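Local coordinates for putative curved DNA-binding protein (Chaetomium thermophilum var. thermophilum DSM 1495, PDB 4IPA) that belongs to the methionine aminopeptidase-like M24 peptidase family as a thermophilic Arx1, is linked to ribosome biogenesis, and may bind DNA, at residues Ala156-Asn161 and Pro363-Ser368; His274-Asn279 and Glu294-Phe299; Lys374-Glu377 and Ile381-Ile384. One frame throughout, in Å; residues are numbered along the deposited sequence.

The three contacts fall into two groups. Contacts 1 and 3 are neighbours on one side of the chain, with centres 13 Å apart, and they touch where Tyr159 CB of contact 1 lies 3.8 Å from Ile376 CD1 of contact 3. Both hold parts of the chain that follow strand 355-360, so the C-terminal tail is packed twice near helix 148-167. Contact 2 lies across the centre of the chain, inside the loop closed by contact 1. Its centre is 34 Å from that of contact 1, with nearest atoms about 21 Å apart, and 43 Å from that of contact 3, with nearest atoms about 30 Å apart.

Contact 1: residues Ala156-Asn161 and Pro363-Ser368; sequences ATYYAN and PAWDLS
Tyr158 swings its ring away from the helix and toward the tail because CG lies opposite the backbone N (chi1 178°), while Trp365 and Leu367 both turn CG opposite their carbonyl carbons (chi1 -71° and -64°). These torsions bring an indole and a leucine against one phenol ring. The leucine branch CD2 sits almost exactly above the middle of the Tyr158 ring, 3.8 Å from its centroid, in a CH-pi contact that spreads over all six ring carbons. The other branch, CD1, reaches past the ring to the two hydroxyls, lying 3.8 Å from Tyr158 OH and 3.7 Å from Tyr159 OH. Both are van der Waals approaches, so the forked end of Leu367 spans the two consecutive tyrosines of the helix.

Trp365 comes in nearer the root of Tyr158. Its six-membered ring uses CE3, 3.9 Å from Tyr158 CD2, and CZ3, at 3.9 Å from Tyr158 CB; the two aromatic side chains run past one another in opposite directions. The two tyrosines also brace each other, with Tyr158 CD1 poised 3.7 Å above the plane of the Tyr159 ring. In the tail, Asp366 OD1 accepts from Ser368 N, an Asx turn spanning Leu367, and also from Ser368 OG.

The contact is plain packing of helix 148-167 of the M24 metallopeptidase fold against the loop after strand 355-360. Trp365 is further fixed by a hydrogen bond from NE1 to Asp133 OD1 on strand 127-136, and its ring meets Phe154 one helical turn before Tyr158. On the sheet, Trp365 and Thr157 both touch Cys343 and Leu345 of strand 342-352, joining tail, helix and sheet.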
ATOM      1  N   ALA A 156     -12.431  10.181  -5.387  1.00 18.09           N
ATOM      2  CA  ALA A 156     -12.224  10.439  -3.969  1.00 17.68           C
ATOM      3  C   ALA A 156     -10.847   9.916  -3.566  1.00 18.49           C
ATOM      4  O   ALA A 156     -10.098  10.575  -2.847  1.00 19.57           O
ATOM      5  CB  ALA A 156     -13.299   9.769  -3.139  1.00 14.49           C
ATOM      6  N   THR A 157     -10.517   8.723  -4.040  1.00 16.38           N
ATOM      7  CA  THR A 157      -9.267   8.093  -3.653  1.00 18.51           C
ATOM      8  C   THR A 157      -8.089   8.847  -4.262  1.00 20.22           C
ATOM      9  O   THR A 157      -7.095   9.105  -3.598  1.00 17.89           O
ATOM     10  CB  THR A 157      -9.223   6.628  -4.080  1.00 16.79           C
ATOM     11  OG1 THR A 157     -10.416   5.964  -3.636  1.00 16.55           O
ATOM     12  CG2 THR A 157      -8.015   5.948  -3.461  1.00 17.11           C
ATOM     13  N   TYR A 158      -8.222   9.203  -5.535  1.00 17.94           N
ATOM     14  CA  TYR A 158      -7.215   9.984  -6.224  1.00 18.81           C
ATOM     15  C   TYR A 158      -6.938  11.296  -5.484  1.00 21.40           C
ATOM     16  O   TYR A 158      -5.781  11.621  -5.197  1.00 23.88           O
ATOM     17  CB  TYR A 158      -7.661  10.269  -7.669  1.00 17.46           C
ATOM     18  CG  TYR A 158      -6.698  11.115  -8.473  1.00 18.27           C
ATOM     19  CD1 TYR A 158      -6.784  12.506  -8.471  1.00 20.68           C
ATOM     20  CD2 TYR A 158      -5.697  10.527  -9.235  1.00 25.21           C
ATOM     21  CE1 TYR A 158      -5.909  13.276  -9.217  1.00 21.19           C
ATOM     22  CE2 TYR A 158      -4.809  11.294  -9.976  1.00 22.55           C
ATOM     23  CZ  TYR A 158      -4.919  12.664  -9.963  1.00 24.16           C
ATOM     24  OH  TYR A 158      -4.030  13.417 -10.706  1.00 25.39           O
ATOM     25  N   TYR A 159      -7.986  12.061  -5.191  1.00 16.97           N
ATOM     26  CA  TYR A 159      -7.781  13.368  -4.574  1.00 18.77           C
ATOM     27  C   TYR A 159      -7.387  13.262  -3.123  1.00 20.18           C
ATOM     28  O   TYR A 159      -6.631  14.088  -2.627  1.00 19.76           O
ATOM     29  CB  TYR A 159      -8.970  14.317  -4.782  1.00 14.91           C
ATOM     30  CG  TYR A 159      -8.976  14.882  -6.174  1.00 18.75           C
ATOM     31  CD1 TYR A 159      -7.964  15.739  -6.595  1.00 20.81           C
ATOM     32  CD2 TYR A 159      -9.955  14.523  -7.092  1.00 20.08           C
ATOM     33  CE1 TYR A 159      -7.951  16.249  -7.889  1.00 22.45           C
ATOM     34  CE2 TYR A 159      -9.950  15.027  -8.388  1.00 20.74           C
ATOM     35  CZ  TYR A 159      -8.946  15.886  -8.782  1.00 24.19           C
ATOM     36  OH  TYR A 159      -8.933  16.389 -10.072  1.00 27.83           O
ATOM     37  N   ALA A 160      -7.879  12.236  -2.441  1.00 18.48           N
ATOM     38  CA  ALA A 160      -7.423  12.003  -1.085  1.00 17.65           C
ATOM     39  C   ALA A 160      -5.894  11.842  -1.103  1.00 20.20           C
ATOM     40  O   ALA A 160      -5.184  12.389  -0.249  1.00 17.71           O
ATOM     41  CB  ALA A 160      -8.100  10.771  -0.510  1.00 18.88           C
ATOM     42  N   ASN A 161      -5.395  11.105  -2.096  1.00 19.02           N
ATOM     43  CA  ASN A 161      -3.963  10.842  -2.221  1.00 20.43           C
ATOM     44  C   ASN A 161      -3.159  12.117  -2.518  1.00 21.68           C
ATOM     45  O   ASN A 161      -2.122  12.371  -1.895  1.00 20.07           O
ATOM     46  CB  ASN A 161      -3.701   9.773  -3.283  1.00 19.02           C
ATOM     47  CG  ASN A 161      -2.272   9.273  -3.269  1.00 19.50           C
ATOM     48  OD1 ASN A 161      -1.723   8.977  -2.212  1.00 18.80           O
ATOM     49  ND2 ASN A 161      -1.651   9.191  -4.452  1.00 18.57           N
ATOM     50  N   PRO A 363       0.691   3.962 -11.727  1.00 24.28           N
ATOM     51  CA  PRO A 363       0.766   4.862 -12.877  1.00 23.91           C
ATOM     52  C   PRO A 363      -0.310   5.915 -12.754  1.00 27.06           C
ATOM     53  O   PRO A 363      -1.413   5.588 -12.344  1.00 30.23           O
ATOM     54  CB  PRO A 363       0.471   3.935 -14.068  1.00 26.10           C
ATOM     55  CG  PRO A 363      -0.350   2.838 -13.496  1.00 26.05           C
ATOM     56  CD  PRO A 363       0.189   2.626 -12.101  1.00 23.34           C
ATOM     57  N   ALA A 364       0.017   7.157 -13.086  1.00 28.51           N
ATOM     58  CA  ALA A 364      -0.934   8.254 -13.038  1.00 30.42           C
ATOM     59  C   ALA A 364      -2.257   7.875 -13.709  1.00 28.70           C
ATOM     60  O   ALA A 364      -2.272   7.216 -14.739  1.00 30.40           O
ATOM     61  CB  ALA A 364      -0.330   9.489 -13.707  1.00 35.06           C
ATOM     62  N   TRP A 365      -3.370   8.279 -13.111  1.00 29.58           N
ATOM     63  CA  TRP A 365      -4.669   8.024 -13.706  1.00 32.12           C
ATOM     64  C   TRP A 365      -5.040   9.117 -14.695  1.00 30.21           C
ATOM     65  O   TRP A 365      -4.855  10.304 -14.428  1.00 27.13           O
ATOM     66  CB  TRP A 365      -5.751   7.939 -12.633  1.00 29.58           C
ATOM     67  CG  TRP A 365      -5.662   6.718 -11.788  1.00 32.02           C
ATOM     68  CD1 TRP A 365      -4.836   5.641 -11.973  1.00 28.35           C
ATOM     69  CD2 TRP A 365      -6.427   6.442 -10.609  1.00 27.36           C
ATOM     70  NE1 TRP A 365      -5.045   4.717 -10.977  1.00 25.35           N
ATOM     71  CE2 TRP A 365      -6.018   5.183 -10.130  1.00 25.98           C
ATOM     72  CE3 TRP A 365      -7.413   7.139  -9.912  1.00 23.32           C
ATOM     73  CZ2 TRP A 365      -6.568   4.604  -8.982  1.00 25.93           C
ATOM     74  CZ3 TRP A 365      -7.954   6.566  -8.774  1.00 25.64           C
ATOM     75  CH2 TRP A 365      -7.527   5.314  -8.319  1.00 23.69           C
ATOM     76  N   ASP A 366      -5.566   8.704 -15.837  1.00 29.17           N
ATOM     77  CA  ASP A 366      -6.110   9.644 -16.800  1.00 28.19           C
ATOM     78  C   ASP A 366      -7.470  10.102 -16.278  1.00 30.10           C
ATOM     79  O   ASP A 366      -8.443   9.340 -16.303  1.00 28.71           O
ATOM     80  CB  ASP A 366      -6.253   8.957 -18.153  1.00 34.97           C
ATOM     81  CG  ASP A 366      -6.897   9.844 -19.196  1.00 35.53           C
ATOM     82  OD1 ASP A 366      -6.994  11.073 -18.973  1.00 36.33           O
ATOM     83  OD2 ASP A 366      -7.310   9.298 -20.237  1.00 39.35           O
ATOM     84  N   LEU A 367      -7.528  11.338 -15.789  1.00 27.67           N
ATOM     85  CA  LEU A 367      -8.741  11.862 -15.182  1.00 30.99           C
ATOM     86  C   LEU A 367      -9.834  12.073 -16.212  1.00 34.01           C
ATOM     87  O   LEU A 367     -11.006  12.145 -15.856  1.00 31.54           O
ATOM     88  CB  LEU A 367      -8.463  13.169 -14.443  1.00 29.74           C
ATOM     89  CG  LEU A 367      -7.520  13.051 -13.250  1.00 32.04           C
ATOM     90  CD1 LEU A 367      -7.163  14.425 -12.689  1.00 28.70           C
ATOM     91  CD2 LEU A 367      -8.118  12.159 -12.162  1.00 30.32           C
ATOM     92  N   SER A 368      -9.458  12.168 -17.486  1.00 30.80           N
ATOM     93  CA  SER A 368     -10.451  12.383 -18.534  1.00 36.45           C
ATOM     94  C   SER A 368     -11.437  11.221 -18.632  1.00 35.41           C
ATOM     95  O   SER A 368     -12.531  11.389 -19.168  1.00 36.58           O
ATOM     96  CB  SER A 368      -9.794  12.626 -19.897  1.00 34.33           C
ATOM     97  OG  SER A 368      -9.210  11.445 -20.413  1.00 36.70           O
TER

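Contact 2: residues His274-Asn279 and Glu294-Phe299; sequences HRRTNN and EVQKKF
Arg276 and Gln296 carry this strand-to-helix contact, in which helix 286-299 packs beside the middle strand of a small three-stranded antiparallel sheet. Two helices and three short strands are combined here in a way consistent with the winged-helix-like insertion of type 2 methionine aminopeptidases and their relatives.

The packed part lies along the aliphatic stem of Arg276. Its CD presses on the helix backbone, 3.6 Å from Gln296 CA, and meets Val295 CG1 at 4.0 Å. Val295 also touches Phe328 and Phe304 on the two outer strands, and both Arg276 and Val295 are buried. A bend at chi3 (85°) then turns the guanidinium so that one face is turned to the Gln296 side chain. Hydrogen bonds from NE to Tyr292 OH and from NH1 to Gly300 O hold this plane in place, the second tying the strand to the backbone that follows Phe299.

Toward solvent the contact becomes looser. Gln296 is exposed, and its extended chain lies across the guanidinium with CG 3.9 Å above the centre of that group. Beyond it the amide is stacked over the charged group, the two planes 25° apart. Since both facing nitrogens are donors, the outer end is held by stacking and dispersion, without a polar bond between them: Gln296 NE2 lies 3.5 Å from Arg276 NH2, over the face of the guanidinium.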
ATOM      1  N   HIS A 274       1.496 -12.275   6.302  1.00 15.34           N
ATOM      2  CA  HIS A 274       2.185 -12.206   7.595  1.00 16.37           C
ATOM      3  C   HIS A 274       3.553 -11.534   7.430  1.00 15.53           C
ATOM      4  O   HIS A 274       4.004 -11.291   6.319  1.00 15.78           O
ATOM      5  CB  HIS A 274       2.441 -13.617   8.173  1.00 16.93           C
ATOM      6  CG  HIS A 274       1.215 -14.470   8.314  1.00 17.14           C
ATOM      7  ND1 HIS A 274       0.740 -14.888   9.543  1.00 15.59           N
ATOM      8  CD2 HIS A 274       0.403 -15.023   7.384  1.00 12.18           C
ATOM      9  CE1 HIS A 274      -0.330 -15.643   9.361  1.00 14.72           C
ATOM     10  NE2 HIS A 274      -0.564 -15.732   8.066  1.00 16.89           N
ATOM     11  N   ARG A 275       4.218 -11.252   8.545  1.00 16.89           N
ATOM     12  CA  ARG A 275       5.622 -10.852   8.514  1.00 18.67           C
ATOM     13  C   ARG A 275       6.306 -11.197   9.832  1.00 18.70           C
ATOM     14  O   ARG A 275       5.675 -11.201  10.887  1.00 16.00           O
ATOM     15  CB  ARG A 275       5.778  -9.356   8.197  1.00 16.54           C
ATOM     16  CG  ARG A 275       5.624  -8.431   9.383  1.00 19.31           C
ATOM     17  CD  ARG A 275       5.992  -7.006   8.988  1.00 20.72           C
ATOM     18  NE  ARG A 275       5.824  -6.079  10.098  1.00 28.00           N
ATOM     19  CZ  ARG A 275       6.764  -5.815  11.006  1.00 30.97           C
ATOM     20  NH1 ARG A 275       7.952  -6.404  10.942  1.00 27.66           N
ATOM     21  NH2 ARG A 275       6.514  -4.961  11.986  1.00 28.14           N
ATOM     22  N   ARG A 276       7.599 -11.496   9.758  1.00 20.97           N
ATOM     23  CA  ARG A 276       8.399 -11.731  10.957  1.00 22.04           C
ATOM     24  C   ARG A 276       8.538 -10.457  11.759  1.00 21.00           C
ATOM     25  O   ARG A 276       8.759  -9.404  11.178  1.00 25.34           O
ATOM     26  CB  ARG A 276       9.799 -12.194  10.571  1.00 26.48           C
ATOM     27  CG  ARG A 276      10.095 -13.626  10.912  1.00 30.90           C
ATOM     28  CD  ARG A 276      11.499 -14.010  10.466  1.00 26.17           C
ATOM     29  NE  ARG A 276      12.476 -13.635  11.473  1.00 33.33           N
ATOM     30  CZ  ARG A 276      13.374 -12.670  11.328  1.00 36.01           C
ATOM     31  NH1 ARG A 276      13.444 -11.980  10.195  1.00 27.29           N
ATOM     32  NH2 ARG A 276      14.210 -12.408  12.322  1.00 35.45           N
ATOM     33  N   THR A 277       8.400 -10.549  13.084  1.00 24.88           N
ATOM     34  CA  THR A 277       8.718  -9.432  13.983  1.00 26.75           C
ATOM     35  C   THR A 277      10.066  -9.663  14.656  1.00 31.17           C
ATOM     36  O   THR A 277      10.697 -10.705  14.467  1.00 28.82           O
ATOM     37  CB  THR A 277       7.685  -9.269  15.113  1.00 27.52           C
ATOM     38  OG1 THR A 277       7.767 -10.389  16.004  1.00 29.14           O
ATOM     39  CG2 THR A 277       6.265  -9.151  14.562  1.00 27.07           C
ATOM     40  N   ASN A 278      10.493  -8.707  15.470  1.00 37.22           N
ATOM     41  CA  ASN A 278      11.763  -8.851  16.185  1.00 40.59           C
ATOM     42  C   ASN A 278      11.649  -9.459  17.596  1.00 35.56           C
ATOM     43  O   ASN A 278      12.646  -9.553  18.313  1.00 40.10           O
ATOM     44  CB  ASN A 278      12.554  -7.530  16.198  1.00 39.32           C
ATOM     45  CG  ASN A 278      13.200  -7.217  14.845  1.00 44.77           C
ATOM     46  OD1 ASN A 278      12.968  -6.155  14.262  1.00 50.97           O
ATOM     47  ND2 ASN A 278      14.009  -8.144  14.342  1.00 41.26           N
ATOM     48  N   ASN A 279      10.448  -9.891  17.981  1.00 34.01           N
ATOM     49  CA  ASN A 279      10.257 -10.613  19.244  1.00 31.85           C
ATOM     50  C   ASN A 279      11.093 -11.896  19.344  1.00 31.60           C
ATOM     51  O   ASN A 279      11.322 -12.582  18.349  1.00 27.16           O
ATOM     52  CB  ASN A 279       8.781 -10.942  19.474  1.00 30.94           C
ATOM     53  CG  ASN A 279       7.944  -9.709  19.760  1.00 42.74           C
ATOM     54  OD1 ASN A 279       8.448  -8.696  20.252  1.00 40.11           O
ATOM     55  ND2 ASN A 279       6.649  -9.792  19.456  1.00 43.75           N
ATOM     56  N   GLU A 294      12.752 -20.750   7.502  1.00 19.48           N
ATOM     57  CA  GLU A 294      12.486 -20.566   6.077  1.00 25.43           C
ATOM     58  C   GLU A 294      12.158 -19.097   5.766  1.00 21.80           C
ATOM     59  O   GLU A 294      12.602 -18.548   4.753  1.00 19.13           O
ATOM     60  CB  GLU A 294      11.329 -21.455   5.611  1.00 22.86           C
ATOM     61  CG  GLU A 294      10.916 -21.197   4.171  1.00 24.87           C
ATOM     62  CD  GLU A 294       9.668 -21.959   3.758  1.00 29.27           C
ATOM     63  OE1 GLU A 294       9.022 -22.571   4.627  1.00 28.15           O
ATOM     64  OE2 GLU A 294       9.325 -21.947   2.557  1.00 31.38           O
ATOM     65  N   VAL A 295      11.386 -18.468   6.650  1.00 20.77           N
ATOM     66  CA  VAL A 295      10.915 -17.111   6.407  1.00 19.45           C
ATOM     67  C   VAL A 295      12.015 -16.091   6.697  1.00 20.95           C
ATOM     68  O   VAL A 295      12.210 -15.140   5.945  1.00 17.39           O
ATOM     69  CB  VAL A 295       9.670 -16.794   7.240  1.00 19.66           C
ATOM     70  CG1 VAL A 295       9.408 -15.291   7.244  1.00 19.72           C
ATOM     71  CG2 VAL A 295       8.473 -17.555   6.715  1.00 18.50           C
ATOM     72  N   GLN A 296      12.743 -16.298   7.787  1.00 18.72           N
ATOM     73  CA  GLN A 296      13.835 -15.398   8.111  1.00 21.55           C
ATOM     74  C   GLN A 296      14.806 -15.300   6.942  1.00 22.53           C
ATOM     75  O   GLN A 296      15.222 -14.206   6.552  1.00 25.36           O
ATOM     76  CB  GLN A 296      14.584 -15.866   9.358  1.00 23.22           C
ATOM     77  CG  GLN A 296      15.872 -15.092   9.597  1.00 31.14           C
ATOM     78  CD  GLN A 296      16.433 -15.304  10.992  1.00 41.83           C
ATOM     79  OE1 GLN A 296      16.314 -16.388  11.560  1.00 45.86           O
ATOM     80  NE2 GLN A 296      17.040 -14.260  11.556  1.00 45.51           N
ATOM     81  N   LYS A 297      15.146 -16.447   6.369  1.00 19.70           N
ATOM     82  CA  LYS A 297      16.099 -16.491   5.271  1.00 23.71           C
ATOM     83  C   LYS A 297      15.566 -15.914   3.964  1.00 23.63           C
ATOM     84  O   LYS A 297      16.270 -15.193   3.267  1.00 24.01           O
ATOM     85  CB  LYS A 297      16.629 -17.913   5.080  1.00 27.12           C
ATOM     86  CG  LYS A 297      17.542 -18.364   6.221  1.00 34.52           C
ATOM     87  CD  LYS A 297      17.695 -19.886   6.240  1.00 45.48           C
ATOM     88  CE  LYS A 297      19.045 -20.328   6.833  1.00 46.24           C
ATOM     89  NZ  LYS A 297      19.191 -21.822   6.887  1.00 51.09           N
ATOM     90  N   LYS A 298      14.326 -16.213   3.619  1.00 20.87           N
ATOM     91  CA  LYS A 298      13.816 -15.718   2.355  1.00 21.25           C
ATOM     92  C   LYS A 298      13.329 -14.253   2.453  1.00 24.67           C
ATOM     93  O   LYS A 298      13.633 -13.426   1.597  1.00 20.06           O
ATOM     94  CB  LYS A 298      12.722 -16.649   1.835  1.00 24.93           C
ATOM     95  CG  LYS A 298      11.983 -16.144   0.606  1.00 29.22           C
ATOM     96  CD  LYS A 298      12.147 -17.100  -0.563  1.00 30.78           C
ATOM     97  CE  LYS A 298      10.937 -17.080  -1.482  1.00 36.25           C
ATOM     98  NZ  LYS A 298      11.249 -16.487  -2.813  1.00 40.15           N
ATOM     99  N   PHE A 299      12.600 -13.928   3.513  1.00 21.23           N
ATOM    100  CA  PHE A 299      11.893 -12.653   3.563  1.00 17.62           C
ATOM    101  C   PHE A 299      12.454 -11.681   4.595  1.00 18.96           C
ATOM    102  O   PHE A 299      12.156 -10.489   4.544  1.00 16.79           O
ATOM    103  CB  PHE A 299      10.398 -12.893   3.837  1.00 16.52           C
ATOM    104  CG  PHE A 299       9.734 -13.750   2.808  1.00 18.60           C
ATOM    105  CD1 PHE A 299       9.540 -13.277   1.513  1.00 18.82           C
ATOM    106  CD2 PHE A 299       9.323 -15.037   3.116  1.00 20.46           C
ATOM    107  CE1 PHE A 299       8.956 -14.071   0.559  1.00 19.30           C
ATOM    108  CE2 PHE A 299       8.730 -15.833   2.154  1.00 16.55           C
ATOM    109  CZ  PHE A 299       8.547 -15.351   0.885  1.00 17.34           C
TER

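Contact 3: residues Lys374-Glu377 and Ile381-Ile384; sequences KKIE and ILKI
Ile376 and Leu382 meet through one methyl each, and the conformation of both chains decides which. In Ile376, chi1 of -63° sends the CG1 arm away from the carbonyl carbon and leaves the CG2 methyl facing the helix. That methyl touches two residues, 3.8 Å from Ile381 CG2 and 3.9 Å from Leu382 CD2. Ile381 has nearly the same first torsion (chi1 -68°) and likewise offers CG2; the two isoleucine side chains cross at about a right angle with their short branches in contact.

Leu382 folds back over the chain just before its helix. The CD2 methyl lies 3.6 Å from Ile376 O, and CD1 is 3.8 Å from Glu377 O, both van der Waals contacts of a methyl with a backbone carbonyl oxygen. The leucine thereby covers the bend through which the loop enters helix 379-386, where Ile381 N is hydrogen-bonded to Asp378 OD1.

Two other helices close in the cluster. Ile376 and Ile381 both rest on Val203 of helix 193-205, while Ile376 also packs on Tyr159 and Ile381 on Val163, so the last modelled helix and its lead-in pack against both helix 193-205 and helix 148-167.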
ATOM      1  N   LYS A 374     -20.042  15.297  -9.598  1.00 26.27           N
ATOM      2  CA  LYS A 374     -19.448  15.687  -8.325  1.00 28.88           C
ATOM      3  C   LYS A 374     -18.069  16.328  -8.480  1.00 29.94           C
ATOM      4  O   LYS A 374     -17.314  16.032  -9.413  1.00 29.40           O
ATOM      5  CB  LYS A 374     -19.426  14.513  -7.354  1.00 28.04           C
ATOM      6  CG  LYS A 374     -20.768  13.822  -7.317  1.00 29.72           C
ATOM      7  CD  LYS A 374     -21.018  13.077  -6.036  1.00 29.06           C
ATOM      8  CE  LYS A 374     -22.435  12.521  -6.083  1.00 34.00           C
ATOM      9  NZ  LYS A 374     -22.728  11.582  -4.969  1.00 42.42           N
ATOM     10  N   LYS A 375     -17.767  17.231  -7.557  1.00 30.46           N
ATOM     11  CA  LYS A 375     -16.571  18.043  -7.631  1.00 33.91           C
ATOM     12  C   LYS A 375     -16.232  18.520  -6.230  1.00 32.42           C
ATOM     13  O   LYS A 375     -17.125  18.759  -5.414  1.00 29.42           O
ATOM     14  CB  LYS A 375     -16.824  19.248  -8.541  1.00 37.73           C
ATOM     15  CG  LYS A 375     -15.564  19.896  -9.079  1.00 46.08           C
ATOM     16  CD  LYS A 375     -15.880  21.058 -10.014  1.00 55.33           C
ATOM     17  CE  LYS A 375     -14.601  21.583 -10.669  1.00 62.49           C
ATOM     18  NZ  LYS A 375     -14.847  22.791 -11.511  1.00 76.58           N
ATOM     19  N   ILE A 376     -14.943  18.647  -5.943  1.00 32.58           N
ATOM     20  CA  ILE A 376     -14.525  19.266  -4.694  1.00 30.40           C
ATOM     21  C   ILE A 376     -14.747  20.764  -4.785  1.00 31.50           C
ATOM     22  O   ILE A 376     -14.287  21.405  -5.730  1.00 29.72           O
ATOM     23  CB  ILE A 376     -13.048  19.046  -4.420  1.00 28.60           C
ATOM     24  CG1 ILE A 376     -12.757  17.552  -4.254  1.00 30.65           C
ATOM     25  CG2 ILE A 376     -12.627  19.848  -3.192  1.00 25.78           C
ATOM     26  CD1 ILE A 376     -11.292  17.241  -4.105  1.00 23.35           C
ATOM     27  N   GLU A 377     -15.430  21.327  -3.795  1.00 32.69           N
ATOM     28  CA  GLU A 377     -15.703  22.757  -3.810  1.00 35.00           C
ATOM     29  C   GLU A 377     -15.104  23.501  -2.618  1.00 37.11           C
ATOM     30  O   GLU A 377     -14.976  24.720  -2.646  1.00 38.54           O
ATOM     31  CB  GLU A 377     -17.207  23.004  -3.935  1.00 36.88           C
ATOM     32  CG  GLU A 377     -17.713  22.657  -5.332  1.00 38.84           C
ATOM     33  CD  GLU A 377     -19.222  22.616  -5.441  1.00 49.25           C
ATOM     34  OE1 GLU A 377     -19.911  22.841  -4.422  1.00 57.15           O
ATOM     35  OE2 GLU A 377     -19.720  22.357  -6.558  1.00 60.34           O
ATOM     36  N   ILE A 381      -9.377  22.935   0.728  1.00 28.23           N
ATOM     37  CA  ILE A 381      -8.873  21.809  -0.041  1.00 28.50           C
ATOM     38  C   ILE A 381      -8.375  22.182  -1.444  1.00 27.84           C
ATOM     39  O   ILE A 381      -7.290  21.760  -1.847  1.00 25.77           O
ATOM     40  CB  ILE A 381      -9.909  20.681  -0.097  1.00 26.78           C
ATOM     41  CG1 ILE A 381     -10.064  20.077   1.285  1.00 23.12           C
ATOM     42  CG2 ILE A 381      -9.482  19.597  -1.063  1.00 24.64           C
ATOM     43  CD1 ILE A 381     -11.139  19.038   1.342  1.00 32.06           C
ATOM     44  N   LEU A 382      -9.142  22.981  -2.185  1.00 29.30           N
ATOM     45  CA  LEU A 382      -8.698  23.390  -3.529  1.00 34.61           C
ATOM     46  C   LEU A 382      -7.376  24.157  -3.468  1.00 29.84           C
ATOM     47  O   LEU A 382      -6.543  24.065  -4.371  1.00 27.16           O
ATOM     48  CB  LEU A 382      -9.764  24.219  -4.254  1.00 30.55           C
ATOM     49  CG  LEU A 382     -11.063  23.489  -4.593  1.00 29.65           C
ATOM     50  CD1 LEU A 382     -12.060  24.496  -5.137  1.00 36.18           C
ATOM     51  CD2 LEU A 382     -10.824  22.362  -5.601  1.00 26.45           C
ATOM     52  N   LYS A 383      -7.189  24.906  -2.389  1.00 28.30           N
ATOM     53  CA  LYS A 383      -5.953  25.642  -2.194  1.00 30.63           C
ATOM     54  C   LYS A 383      -4.762  24.697  -1.932  1.00 28.23           C
ATOM     55  O   LYS A 383      -3.715  24.803  -2.581  1.00 28.22           O
ATOM     56  CB  LYS A 383      -6.136  26.686  -1.092  1.00 34.11           C
ATOM     57  CG  LYS A 383      -7.096  27.805  -1.452  1.00 45.09           C
ATOM     58  CD  LYS A 383      -7.261  28.808  -0.304  1.00 48.76           C
ATOM     59  CE  LYS A 383      -8.214  29.953  -0.682  1.00 43.00           C
ATOM     60  NZ  LYS A 383      -8.409  30.930   0.431  1.00 41.46           N
ATOM     61  N   ILE A 384      -4.938  23.750  -1.019  1.00 26.36           N
ATOM     62  CA  ILE A 384      -3.945  22.692  -0.819  1.00 29.19           C
ATOM     63  C   ILE A 384      -3.552  22.008  -2.138  1.00 26.81           C
ATOM     64  O   ILE A 384      -2.370  21.849  -2.437  1.00 29.24           O
ATOM     65  CB  ILE A 384      -4.433  21.639   0.194  1.00 30.99           C
ATOM     66  CG1 ILE A 384      -4.587  22.271   1.581  1.00 29.66           C
ATOM     67  CG2 ILE A 384      -3.459  20.476   0.273  1.00 26.39           C
ATOM     68  CD1 ILE A 384      -5.538  21.527   2.487  1.00 29.42           C
TER